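Local coordinates for MdbA protein (Corynebacterium diphtheriae, PDB 5C00) that probably catalyses thiol-disulfide exchange as a DsbA-like oxidoreductase and is essential for viability, pilus assembly, toxin production and virulence, at residues D94-K99 and N137-V142; A103-A108 and G159-D164; V107-D112 and T153-E158. One frame throughout, in Å; residues are numbered along the deposited sequence. Where two conformers were deposited one is given.

Contact 1. Residues D94-K99 and N137-V142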
ATOM      1  N   ASP A  94      14.668  -8.733  -2.431  1.00 23.49           N
ATOM      2  CA  ASP A  94      13.922  -9.585  -1.493  1.00 21.95           C
ATOM      3  C   ASP A  94      14.162  -9.212  -0.016  1.00 20.85           C
ATOM      4  O   ASP A  94      14.258 -10.091   0.840  1.00 21.05           O
ATOM      5  CB  ASP A  94      14.231 -11.060  -1.758  1.00 23.31           C
ATOM      6  CG  ASP A  94      13.230 -12.006  -1.135  1.00 25.01           C
ATOM      7  OD1 ASP A  94      12.140 -11.629  -0.712  1.00 26.07           O
ATOM      8  OD2 ASP A  94      13.508 -13.191  -1.107  1.00 27.45           O
ATOM      9  N   GLY A  95      14.200  -7.918   0.269  1.00 19.35           N
ATOM     10  CA  GLY A  95      14.220  -7.487   1.653  1.00 19.53           C
ATOM     11  C   GLY A  95      12.863  -7.162   2.186  1.00 17.42           C
ATOM     12  O   GLY A  95      11.850  -7.557   1.666  1.00 16.24           O
ATOM     13  N   ASN A  96      12.849  -6.436   3.290  1.00 16.84           N
ATOM     14  CA  ASN A  96      11.617  -6.198   3.974  1.00 17.73           C
ATOM     15  C   ASN A  96      10.644  -5.444   3.073  1.00 16.90           C
ATOM     16  O   ASN A  96       9.495  -5.721   3.101  1.00 15.65           O
ATOM     17  CB  ASN A  96      11.878  -5.355   5.210  1.00 20.15           C
ATOM     18  CG  ASN A  96      10.646  -5.173   6.042  1.00 21.21           C
ATOM     19  OD1 ASN A  96      10.232  -6.098   6.746  1.00 26.36           O
ATOM     20  ND2 ASN A  96      10.016  -4.018   5.945  1.00 21.48           N
ATOM     21  N   SER A  97      11.113  -4.454   2.302  1.00 16.64           N
ATOM     22  CA  SER A  97      10.203  -3.654   1.471  1.00 16.76           C
ATOM     23  C   SER A  97       9.528  -4.545   0.420  1.00 16.61           C
ATOM     24  O   SER A  97       8.328  -4.410   0.119  1.00 17.25           O
ATOM     25  CB  SER A  97      10.988  -2.503   0.776  1.00 16.73           C
ATOM     26  OG  SER A  97      11.571  -1.592   1.743  1.00 19.18           O
ATOM     27  N   THR A  98      10.288  -5.472  -0.128  1.00 16.92           N
ATOM     28  CA  THR A  98       9.711  -6.421  -1.101  1.00 17.54           C
ATOM     29  C   THR A  98       8.787  -7.425  -0.453  1.00 16.83           C
ATOM     30  O   THR A  98       7.718  -7.713  -0.986  1.00 16.24           O
ATOM     31  CB  THR A  98      10.784  -7.140  -1.928  1.00 18.39           C
ATOM     32  OG1 THR A  98      11.578  -6.163  -2.600  1.00 19.87           O
ATOM     33  CG2 THR A  98      10.097  -8.092  -2.984  1.00 17.98           C
ATOM     34  N   LYS A  99       9.203  -8.007   0.661  1.00 16.75           N
ATOM     35  CA  LYS A  99       8.343  -8.978   1.360  1.00 17.36           C
ATOM     36  C   LYS A  99       6.983  -8.384   1.771  1.00 16.60           C
ATOM     37  O   LYS A  99       5.909  -8.970   1.514  1.00 16.62           O
ATOM     38  CB  LYS A  99       9.074  -9.571   2.553  1.00 18.23           C
ATOM     39  CG  LYS A  99      10.130 -10.576   2.176  1.00 19.55           C
ATOM     40  CD  LYS A  99      10.855 -11.096   3.418  1.00 21.52           C
ATOM     41  CE  LYS A  99      11.741 -12.290   3.052  1.00 23.32           C
ATOM     42  NZ  LYS A  99      12.929 -11.885   2.266  1.00 25.12           N
ATOM     43  N   ASN A 137       6.393 -16.208   5.939  1.00 19.66           N
ATOM     44  CA  ASN A 137       5.336 -16.940   6.632  1.00 19.93           C
ATOM     45  C   ASN A 137       4.697 -16.055   7.693  1.00 19.43           C
ATOM     46  O   ASN A 137       3.555 -16.289   8.062  1.00 20.01           O
ATOM     47  CB  ASN A 137       5.851 -18.246   7.228  1.00 21.32           C
ATOM     48  CG  ASN A 137       6.012 -19.338   6.183  1.00 22.72           C
ATOM     49  OD1 ASN A 137       5.081 -19.709   5.484  1.00 24.18           O
ATOM     50  ND2 ASN A 137       7.189 -19.841   6.074  1.00 25.51           N
ATOM     51  N   ASP A 138       5.443 -15.051   8.190  1.00 18.50           N
ATOM     52  CA  ASP A 138       4.886 -14.093   9.130  1.00 18.62           C
ATOM     53  C   ASP A 138       3.934 -13.180   8.414  1.00 17.66           C
ATOM     54  O   ASP A 138       2.806 -12.958   8.871  1.00 17.93           O
ATOM     55  CB  ASP A 138       6.007 -13.324   9.815  1.00 19.34           C
ATOM     56  CG  ASP A 138       6.953 -14.255  10.563  1.00 21.66           C
ATOM     57  OD1 ASP A 138       6.538 -14.846  11.626  1.00 24.48           O
ATOM     58  OD2 ASP A 138       8.085 -14.457  10.088  1.00 23.58           O
ATOM     59  N   PHE A 139       4.352 -12.629   7.278  1.00 17.23           N
ATOM     60  CA  PHE A 139       3.427 -11.820   6.504  1.00 17.00           C
ATOM     61  C   PHE A 139       2.155 -12.596   6.148  1.00 18.15           C
ATOM     62  O   PHE A 139       1.031 -12.046   6.137  1.00 17.84           O
ATOM     63  CB  PHE A 139       4.118 -11.290   5.259  1.00 17.16           C
ATOM     64  CG  PHE A 139       5.145 -10.232   5.561  1.00 17.37           C
ATOM     65  CD1 PHE A 139       4.743  -8.939   5.838  1.00 18.50           C
ATOM     66  CD2 PHE A 139       6.493 -10.515   5.572  1.00 17.38           C
ATOM     67  CE1 PHE A 139       5.671  -7.951   6.133  1.00 18.44           C
ATOM     68  CE2 PHE A 139       7.437  -9.532   5.854  1.00 17.66           C
ATOM     69  CZ  PHE A 139       7.024  -8.243   6.112  1.00 18.05           C
ATOM     70  N   ALA A 140       2.308 -13.865   5.819  1.00 17.82           N
ATOM     71  CA  ALA A 140       1.145 -14.679   5.446  1.00 18.72           C
ATOM     72  C   ALA A 140       0.197 -14.936   6.613  1.00 18.64           C
ATOM     73  O   ALA A 140      -1.010 -14.861   6.461  1.00 18.35           O
ATOM     74  CB  ALA A 140       1.600 -15.995   4.850  1.00 18.63           C
ATOM     75  N   ASP A 141       0.747 -15.229   7.783  1.00 20.12           N
ATOM     76  CA  ASP A 141      -0.099 -15.552   8.939  1.00 20.28           C
ATOM     77  C   ASP A 141      -0.963 -14.312   9.213  1.00 19.25           C
ATOM     78  O   ASP A 141      -2.144 -14.415   9.558  1.00 19.77           O
ATOM     79  CB  ASP A 141       0.717 -15.868  10.175  1.00 21.83           C
ATOM     80  CG  ASP A 141       1.119 -17.339  10.287  1.00 25.49           C
ATOM     81  OD1 ASP A 141       1.063 -18.112   9.299  1.00 25.21           O
ATOM     82  OD2 ASP A 141       1.492 -17.720  11.430  1.00 30.59           O
ATOM     83  N   VAL A 142      -0.337 -13.132   9.156  1.00 18.75           N
ATOM     84  CA  VAL A 142      -1.025 -11.907   9.502  1.00 17.95           C
ATOM     85  C   VAL A 142      -2.122 -11.582   8.495  1.00 18.20           C
ATOM     86  O   VAL A 142      -3.232 -11.176   8.874  1.00 17.70           O
ATOM     87  CB  VAL A 142      -0.057 -10.723   9.717  1.00 17.67           C
ATOM     88  CG1 VAL A 142      -0.829  -9.427   9.926  1.00 18.56           C
ATOM     89  CG2 VAL A 142       0.771 -10.997  10.943  1.00 19.10           C
TER
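F139 reaches out from helix 136-145 and lays one face of its phenyl ring against the first turn of helix 96-109, where K99 receives it. The carbonyl carbon of K99 sits over the centre of that face, 4.2 Å above the ring plane. On the same side, K99 CB comes down on the rim of the ring, 3.7 Å from F139 CE2. With chi1 at -71°, F139 CG lies opposite its own carbonyl carbon, which sends the ring away from its helix and toward K99. N96 takes the ring in a different way: its amide oxygen approaches at the edge, close to the ring plane, with OD1 3.9 Å from F139 CZ. The side chains cross at about a right angle, with the amide and ring planes 51° apart.

Both helices belong to the all-helical part that DsbA-type enzymes insert into a thioredoxin fold. N96 links the contact to the loop ahead of helix 56-74, whose start carries the probable thioredoxin-type CxxC pair C55 and C58: its ND2 is hydrogen-bonded to S54 OG. S97, on the same turn, bonds to S54 as well.

Only the root of the K99 side chain serves the ring. Beyond CB the chain runs extended and then bends at chi4 (72°), turning the ammonium back to D94, where K99 NZ forms a salt bridge with D94 OD1 at 3.1 Å, its hydrogen bond a weak one. That carboxylate oxygen is also paired with K162 NZ from helix 162-180, so two lysines converge on one aspartate just ahead of the helix. I156 of helix 150-158 packs at the CB of F139, L123 of helix 113-125 also touches the side chain, and the carbonyl of F139 accepts a hydrogen bond from Y119.

Contact 2. Residues A103-A108 and G159-D164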
ATOM      1  N   ALA A 103       3.442  -9.076  -0.240  1.00 16.42           N
ATOM      2  CA  ALA A 103       2.349  -9.655   0.576  1.00 16.32           C
ATOM      3  C   ALA A 103       1.068  -8.818   0.429  1.00 16.26           C
ATOM      4  O   ALA A 103      -0.003  -9.335   0.135  1.00 17.74           O
ATOM      5  CB  ALA A 103       2.752  -9.763   2.027  1.00 16.16           C
ATOM      6  N   ALA A 104       1.221  -7.509   0.506  1.00 16.29           N
ATOM      7  CA  ALA A 104       0.111  -6.593   0.370  1.00 17.26           C
ATOM      8  C   ALA A 104      -0.450  -6.670  -1.046  1.00 17.66           C
ATOM      9  O   ALA A 104      -1.679  -6.649  -1.202  1.00 17.11           O
ATOM     10  CB  ALA A 104       0.525  -5.175   0.727  1.00 17.11           C
ATOM     11  N   LEU A 105       0.427  -6.741  -2.056  1.00 16.95           N
ATOM     12  CA  LEU A 105      -0.040  -6.941  -3.445  1.00 18.62           C
ATOM     13  C   LEU A 105      -0.864  -8.183  -3.638  1.00 18.90           C
ATOM     14  O   LEU A 105      -1.906  -8.113  -4.312  1.00 19.46           O
ATOM     15  CB  LEU A 105       1.098  -6.921  -4.457  1.00 19.21           C
ATOM     16  CG  LEU A 105       0.690  -7.050  -5.949  1.00 19.77           C
ATOM     17  CD1 LEU A 105      -0.188  -5.885  -6.420  1.00 20.02           C
ATOM     18  CD2 LEU A 105       1.998  -7.047  -6.728  1.00 19.52           C
ATOM     19  N   ALA A 106      -0.427  -9.314  -3.065  1.00 17.96           N
ATOM     20  CA  ALA A 106      -1.195 -10.566  -3.140  1.00 18.48           C
ATOM     21  C   ALA A 106      -2.621 -10.379  -2.613  1.00 19.19           C
ATOM     22  O   ALA A 106      -3.577 -10.916  -3.155  1.00 18.66           O
ATOM     23  CB  ALA A 106      -0.468 -11.699  -2.420  1.00 18.60           C
ATOM     24  N   VAL A 107      -2.788  -9.662  -1.506  1.00 17.39           N
ATOM     25  CA  VAL A 107      -4.113  -9.358  -1.007  1.00 17.82           C
ATOM     26  C   VAL A 107      -4.911  -8.476  -1.956  1.00 17.53           C
ATOM     27  O   VAL A 107      -6.050  -8.770  -2.239  1.00 18.92           O
ATOM     28  CB  VAL A 107      -4.018  -8.678   0.391  1.00 17.36           C
ATOM     29  CG1 VAL A 107      -5.425  -8.535   0.977  1.00 19.02           C
ATOM     30  CG2 VAL A 107      -3.147  -9.487   1.347  1.00 17.64           C
ATOM     31  N   ALA A 108      -4.327  -7.406  -2.461  1.00 17.50           N
ATOM     32  CA  ALA A 108      -5.026  -6.546  -3.406  1.00 18.18           C
ATOM     33  C   ALA A 108      -5.469  -7.275  -4.694  1.00 21.46           C
ATOM     34  O   ALA A 108      -6.571  -7.067  -5.181  1.00 21.76           O
ATOM     35  CB  ALA A 108      -4.161  -5.393  -3.789  1.00 18.49           C
ATOM     36  N   GLY A 159       5.727 -16.566  -1.978  1.00 23.56           N
ATOM     37  CA  GLY A 159       6.218 -15.362  -2.675  1.00 22.94           C
ATOM     38  C   GLY A 159       5.673 -15.198  -4.077  1.00 24.52           C
ATOM     39  O   GLY A 159       6.354 -14.635  -4.971  1.00 23.64           O
ATOM     40  N   GLY A 160       4.454 -15.694  -4.274  1.00 25.37           N
ATOM     41  CA  GLY A 160       3.805 -15.668  -5.575  1.00 26.54           C
ATOM     42  C   GLY A 160       3.605 -14.319  -6.241  1.00 25.22           C
ATOM     43  O   GLY A 160       3.584 -14.258  -7.474  1.00 27.10           O
ATOM     44  N   ALA A 161       3.452 -13.237  -5.472  1.00 21.27           N
ATOM     45  CA  ALA A 161       3.297 -11.955  -6.082  1.00 21.47           C
ATOM     46  C   ALA A 161       4.630 -11.171  -6.154  1.00 20.22           C
ATOM     47  O   ALA A 161       4.623 -10.016  -6.535  1.00 20.33           O
ATOM     48  CB  ALA A 161       2.218 -11.127  -5.365  1.00 21.62           C
ATOM     49  N   LYS A 162       5.756 -11.777  -5.805  1.00 20.09           N
ATOM     50  CA  LYS A 162       7.019 -11.024  -5.739  1.00 21.03           C
ATOM     51  C   LYS A 162       7.515 -10.584  -7.087  1.00 22.25           C
ATOM     52  O   LYS A 162       7.948  -9.456  -7.274  1.00 20.80           O
ATOM     53  CB  LYS A 162       8.108 -11.817  -5.032  1.00 22.14           C
ATOM     54  CG  LYS A 162       7.860 -11.947  -3.528  1.00 23.04           C
ATOM     55  CD  LYS A 162       9.115 -12.409  -2.817  1.00 24.74           C
ATOM     56  CE  LYS A 162       8.881 -12.666  -1.345  1.00 24.12           C
ATOM     57  NZ  LYS A 162       9.981 -13.460  -0.771  1.00 25.49           N
ATOM     58  N   GLU A 163       7.449 -11.484  -8.057  1.00 25.18           N
ATOM     59  CA  GLU A 163       7.942 -11.133  -9.360  1.00 27.18           C
ATOM     60  C   GLU A 163       7.181  -9.925  -9.922  1.00 25.78           C
ATOM     61  O   GLU A 163       7.777  -9.002 -10.453  1.00 25.22           O
ATOM     62  CB  GLU A 163       7.879 -12.356 -10.294  1.00 31.33           C
ATOM     63  CG  GLU A 163       8.796 -13.523  -9.878  1.00 35.76           C
ATOM     64  CD  GLU A 163       8.258 -14.384  -8.707  1.00 41.43           C
ATOM     65  OE1 GLU A 163       7.067 -14.238  -8.267  1.00 43.72           O
ATOM     66  OE2 GLU A 163       9.054 -15.237  -8.212  1.00 47.62           O
ATOM     67  N   ASP A 164       5.862  -9.937  -9.846  1.00 25.26           N
ATOM     68  CA  ASP A 164       5.097  -8.784 -10.303  1.00 24.28           C
ATOM     69  C   ASP A 164       5.274  -7.551  -9.429  1.00 23.06           C
ATOM     70  O   ASP A 164       5.398  -6.411  -9.927  1.00 22.90           O
ATOM     71  CB  ASP A 164       3.647  -9.124 -10.454  1.00 24.97           C
ATOM     72  CG  ASP A 164       3.350  -9.772 -11.792  1.00 27.14           C
ATOM     73  OD1 ASP A 164       4.188  -9.712 -12.674  1.00 28.79           O
ATOM     74  OD2 ASP A 164       2.272 -10.334 -11.943  1.00 32.04           O
TER
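The methyl group of A161 drops onto the backbone of helix 96-109 at A106, with A161 CB 3.9 Å from A106 N and 4.0 Å from A106 CB. With only a methyl group on each side, the CA atoms of A106 and A161 come within 5.5 Å. A161 is the N-cap residue of helix 162-180, and the chain gets there through a Schellman motif: G159 leaves helix 150-158 with positive phi (65°), and two bonds run back into the last turn. One short link thus ends one helix and starts the next in the helical part of this DsbA-family fold, and its corner presses on helix 96-109.

L105 packs beside A106, against the carbonyl of the same corner. Its CG stands opposite the backbone N (chi1 -177°), and from there the CD2 branch reaches across to A161, lying 4.0 Å from A161 O and 4.3 Å from A161 CB. F165 and F168, further along helix 162-180, also touch L105, so its isobutyl group is held against the first turns of that helix. K155 and I156 pack on A106 from helix 150-158. The CB of K162 is directed away from 103-108, and its NZ forms a salt bridge with D136. At the outer margin, L105 CD2 meets the backbone of D164, 4.3 Å from its carbonyl carbon.

Contact 3. Residues V107-D112 and T153-E158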
ATOM      1  N   VAL A 107      -2.788  -9.662  -1.506  1.00 17.39           N
ATOM      2  CA  VAL A 107      -4.113  -9.358  -1.007  1.00 17.82           C
ATOM      3  C   VAL A 107      -4.911  -8.476  -1.956  1.00 17.53           C
ATOM      4  O   VAL A 107      -6.050  -8.770  -2.239  1.00 18.92           O
ATOM      5  CB  VAL A 107      -4.018  -8.678   0.391  1.00 17.36           C
ATOM      6  CG1 VAL A 107      -5.425  -8.535   0.977  1.00 19.02           C
ATOM      7  CG2 VAL A 107      -3.147  -9.487   1.347  1.00 17.64           C
ATOM      8  N   ALA A 108      -4.327  -7.406  -2.461  1.00 17.50           N
ATOM      9  CA  ALA A 108      -5.026  -6.546  -3.406  1.00 18.18           C
ATOM     10  C   ALA A 108      -5.469  -7.275  -4.694  1.00 21.46           C
ATOM     11  O   ALA A 108      -6.571  -7.067  -5.181  1.00 21.76           O
ATOM     12  CB  ALA A 108      -4.161  -5.393  -3.789  1.00 18.49           C
ATOM     13  N   GLN A 109      -4.605  -8.146  -5.179  1.00 22.53           N
ATOM     14  CA  GLN A 109      -4.887  -8.956  -6.368  1.00 25.01           C
ATOM     15  C   GLN A 109      -6.147  -9.815  -6.198  1.00 27.15           C
ATOM     16  O   GLN A 109      -6.853 -10.149  -7.181  1.00 26.75           O
ATOM     17  CB  GLN A 109      -3.642  -9.836  -6.658  1.00 27.27           C
ATOM     18  CG  GLN A 109      -3.862 -10.999  -7.619  1.00 31.55           C
ATOM     19  CD  GLN A 109      -4.212 -10.515  -9.019  1.00 36.27           C
ATOM     20  OE1 GLN A 109      -4.033  -9.333  -9.336  1.00 35.71           O
ATOM     21  NE2 GLN A 109      -4.742 -11.412  -9.854  1.00 39.36           N
ATOM     22  N   SER A 110      -6.429 -10.215  -4.968  1.00 26.67           N
ATOM     23  CA  SER A 110      -7.619 -10.995  -4.682  1.00 26.37           C
ATOM     24  C   SER A 110      -8.926 -10.170  -4.692  1.00 27.55           C
ATOM     25  O   SER A 110     -10.013 -10.752  -4.614  1.00 27.14           O
ATOM     26  CB  SER A 110      -7.456 -11.703  -3.335  1.00 26.67           C
ATOM     27  OG  SER A 110      -7.801 -10.874  -2.220  1.00 25.92           O
ATOM     28  N   GLY A 111      -8.820  -8.840  -4.720  1.00 24.18           N
ATOM     29  CA  GLY A 111      -9.972  -7.964  -4.674  1.00 25.14           C
ATOM     30  C   GLY A 111     -10.654  -7.818  -3.300  1.00 24.61           C
ATOM     31  O   GLY A 111     -11.765  -7.320  -3.219  1.00 24.81           O
ATOM     32  N   ASP A 112     -10.007  -8.233  -2.214  1.00 24.63           N
ATOM     33  CA  ASP A 112     -10.587  -8.100  -0.867  1.00 24.61           C
ATOM     34  C   ASP A 112     -10.069  -6.771  -0.282  1.00 23.02           C
ATOM     35  O   ASP A 112      -9.023  -6.724   0.377  1.00 22.07           O
ATOM     36  CB  ASP A 112     -10.193  -9.285   0.016  1.00 27.45           C
ATOM     37  CG  ASP A 112     -10.776  -9.201   1.406  1.00 30.55           C
ATOM     38  OD1 ASP A 112     -11.498  -8.217   1.746  1.00 29.51           O
ATOM     39  OD2 ASP A 112     -10.479 -10.145   2.192  1.00 37.52           O
ATOM     40  N   THR A 153      -3.143 -16.503   1.173  1.00 20.31           N
ATOM     41  CA  THR A 153      -2.214 -16.810   2.246  1.00 21.21           C
ATOM     42  C   THR A 153      -1.077 -17.726   1.754  1.00 21.45           C
ATOM     43  O   THR A 153       0.112 -17.468   1.975  1.00 21.88           O
ATOM     44  CB  THR A 153      -2.951 -17.438   3.435  1.00 22.04           C
ATOM     45  OG1 THR A 153      -3.957 -16.536   3.912  1.00 23.15           O
ATOM     46  CG2 THR A 153      -1.967 -17.713   4.569  1.00 22.81           C
ATOM     47  N   GLN A 154      -1.430 -18.786   1.038  1.00 23.52           N
ATOM     48  CA  GLN A 154      -0.421 -19.678   0.480  1.00 24.66           C
ATOM     49  C   GLN A 154       0.445 -18.980  -0.565  1.00 24.30           C
ATOM     50  O   GLN A 154       1.632 -19.167  -0.609  1.00 25.03           O
ATOM     51  CB  GLN A 154      -1.069 -20.947  -0.067  1.00 27.83           C
ATOM     52  CG  GLN A 154      -0.052 -22.037  -0.449  1.00 29.18           C
ATOM     53  CD  GLN A 154       0.802 -22.530   0.720  1.00 31.23           C
ATOM     54  OE1 GLN A 154       0.359 -22.617   1.871  1.00 36.79           O
ATOM     55  NE2 GLN A 154       2.025 -22.883   0.417  1.00 34.12           N
ATOM     56  N   LYS A 155      -0.148 -18.129  -1.386  1.00 24.67           N
ATOM     57  CA  LYS A 155       0.608 -17.331  -2.321  0.60 25.84           C
ATOM     58  C   LYS A 155       1.669 -16.473  -1.600  1.00 25.17           C
ATOM     59  O   LYS A 155       2.806 -16.377  -2.041  1.00 24.52           O
ATOM     60  CB  LYS A 155      -0.361 -16.454  -3.096  0.60 27.01           C
ATOM     61  CG  LYS A 155       0.264 -15.417  -3.994  0.60 29.05           C
ATOM     62  CD  LYS A 155      -0.805 -14.679  -4.770  0.60 30.14           C
ATOM     63  CE  LYS A 155      -1.798 -15.616  -5.444  0.60 31.40           C
ATOM     64  NZ  LYS A 155      -2.432 -14.916  -6.580  0.60 32.13           N
ATOM     65  N   ILE A 156       1.296 -15.847  -0.479  1.00 21.74           N
ATOM     66  CA  ILE A 156       2.250 -15.063   0.259  1.00 20.38           C
ATOM     67  C   ILE A 156       3.421 -15.941   0.790  1.00 20.68           C
ATOM     68  O   ILE A 156       4.597 -15.556   0.727  1.00 20.92           O
ATOM     69  CB  ILE A 156       1.559 -14.320   1.427  1.00 19.71           C
ATOM     70  CG1 ILE A 156       0.546 -13.322   0.822  1.00 19.76           C
ATOM     71  CG2 ILE A 156       2.619 -13.656   2.327  1.00 19.43           C
ATOM     72  CD1 ILE A 156      -0.272 -12.512   1.790  1.00 19.74           C
ATOM     73  N   ARG A 157       3.091 -17.102   1.328  1.00 21.94           N
ATOM     74  CA  ARG A 157       4.113 -18.035   1.810  1.00 23.81           C
ATOM     75  C   ARG A 157       5.102 -18.427   0.725  1.00 24.80           C
ATOM     76  O   ARG A 157       6.266 -18.613   1.018  1.00 25.15           O
ATOM     77  CB  ARG A 157       3.458 -19.317   2.329  1.00 24.28           C
ATOM     78  CG  ARG A 157       2.662 -19.101   3.573  1.00 23.93           C
ATOM     79  CD  ARG A 157       2.236 -20.401   4.243  1.00 24.03           C
ATOM     80  NE  ARG A 157       1.116 -20.126   5.105  1.00 24.38           N
ATOM     81  CZ  ARG A 157       1.211 -19.453   6.263  1.00 25.73           C
ATOM     82  NH1 ARG A 157       2.389 -19.068   6.711  1.00 25.18           N
ATOM     83  NH2 ARG A 157       0.122 -19.163   6.972  1.00 26.36           N
ATOM     84  N   GLU A 158       4.631 -18.554  -0.509  1.00 24.67           N
ATOM     85  CA  GLU A 158       5.438 -18.950  -1.648  1.00 26.19           C
ATOM     86  C   GLU A 158       6.021 -17.788  -2.395  1.00 25.26           C
ATOM     87  O   GLU A 158       6.759 -17.985  -3.350  1.00 25.95           O
ATOM     88  CB  GLU A 158       4.578 -19.785  -2.630  1.00 29.59           C
ATOM     89  CG  GLU A 158       4.266 -21.186  -2.141  1.00 34.69           C
ATOM     90  CD  GLU A 158       3.020 -21.794  -2.787  1.00 39.35           C
ATOM     91  OE1 GLU A 158       2.440 -21.160  -3.704  1.00 43.23           O
ATOM     92  OE2 GLU A 158       2.602 -22.898  -2.375  1.00 39.44           O
TER
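Apolar packing comes first: V107 CG2 meets I156 CD1 at 4.2 Å, a single methyl-to-methyl touch between helices 96-109 and 150-158. The CB of V107 points away from the other helix, but CG2 lies beside the backbone N and is the branch that reaches back. I156 comes the rest of the way with an extended chain (chi2 178°) that carries CD1 outward. V152, one turn before I156, also packs on V107 and on S110.

A looser, more exposed approach pairs Q109 with K155, where Q109 CG lies 4.3 Å from K155 NZ. K155, whose NZ has a long, weak ion pair with E151, was modelled in two conformers, so this touch is doubtful.

Several polar bonds brace each segment from within. S110 OG donates to V107 O at 2.7 Å, in the carbonyl plane and on a lone pair, with a C=O...O angle of 142°. The same hydroxyl accepts a weak bond from D112 N, 3.4 Å away, linking V107 to D112 across the G111 turn. D112 is the N-cap of helix 113-125, its OD2 bonded to T115. On the facing helix, Q154 NE2 bonds to E158 OE2 at 2.9 Å, meeting the oxygen from above the carboxylate plane.

The end of helix 96-109, packed against helix 150-158 just before a glycine turn into helix 113-125, belongs to the helical insertion that sets DsbA-type proteins apart from plain thioredoxins.

Overall arrangement
All three contacts use helix 96-109: contact 1 its first turn, contact 2 its middle and contact 3 its C-terminal end. Their partners follow in a different order along the chain, with 137-142 first, then 153-158, then 159-164, so contact 1 crosses each of the others. Contacts 2 and 3 share V107 and A108, and their centres are about 6 Å apart; the centre of contact 1 is about 10 Å from that of contact 2 and about 12 Å from that of contact 3. R157 bridges to D141, joining helices 150-158 and 136-145. Together the three contacts pack helix 96-109 against three later helices within the helical region inserted between strands 78-85 and 187-190 of the thioredoxin-type sheet.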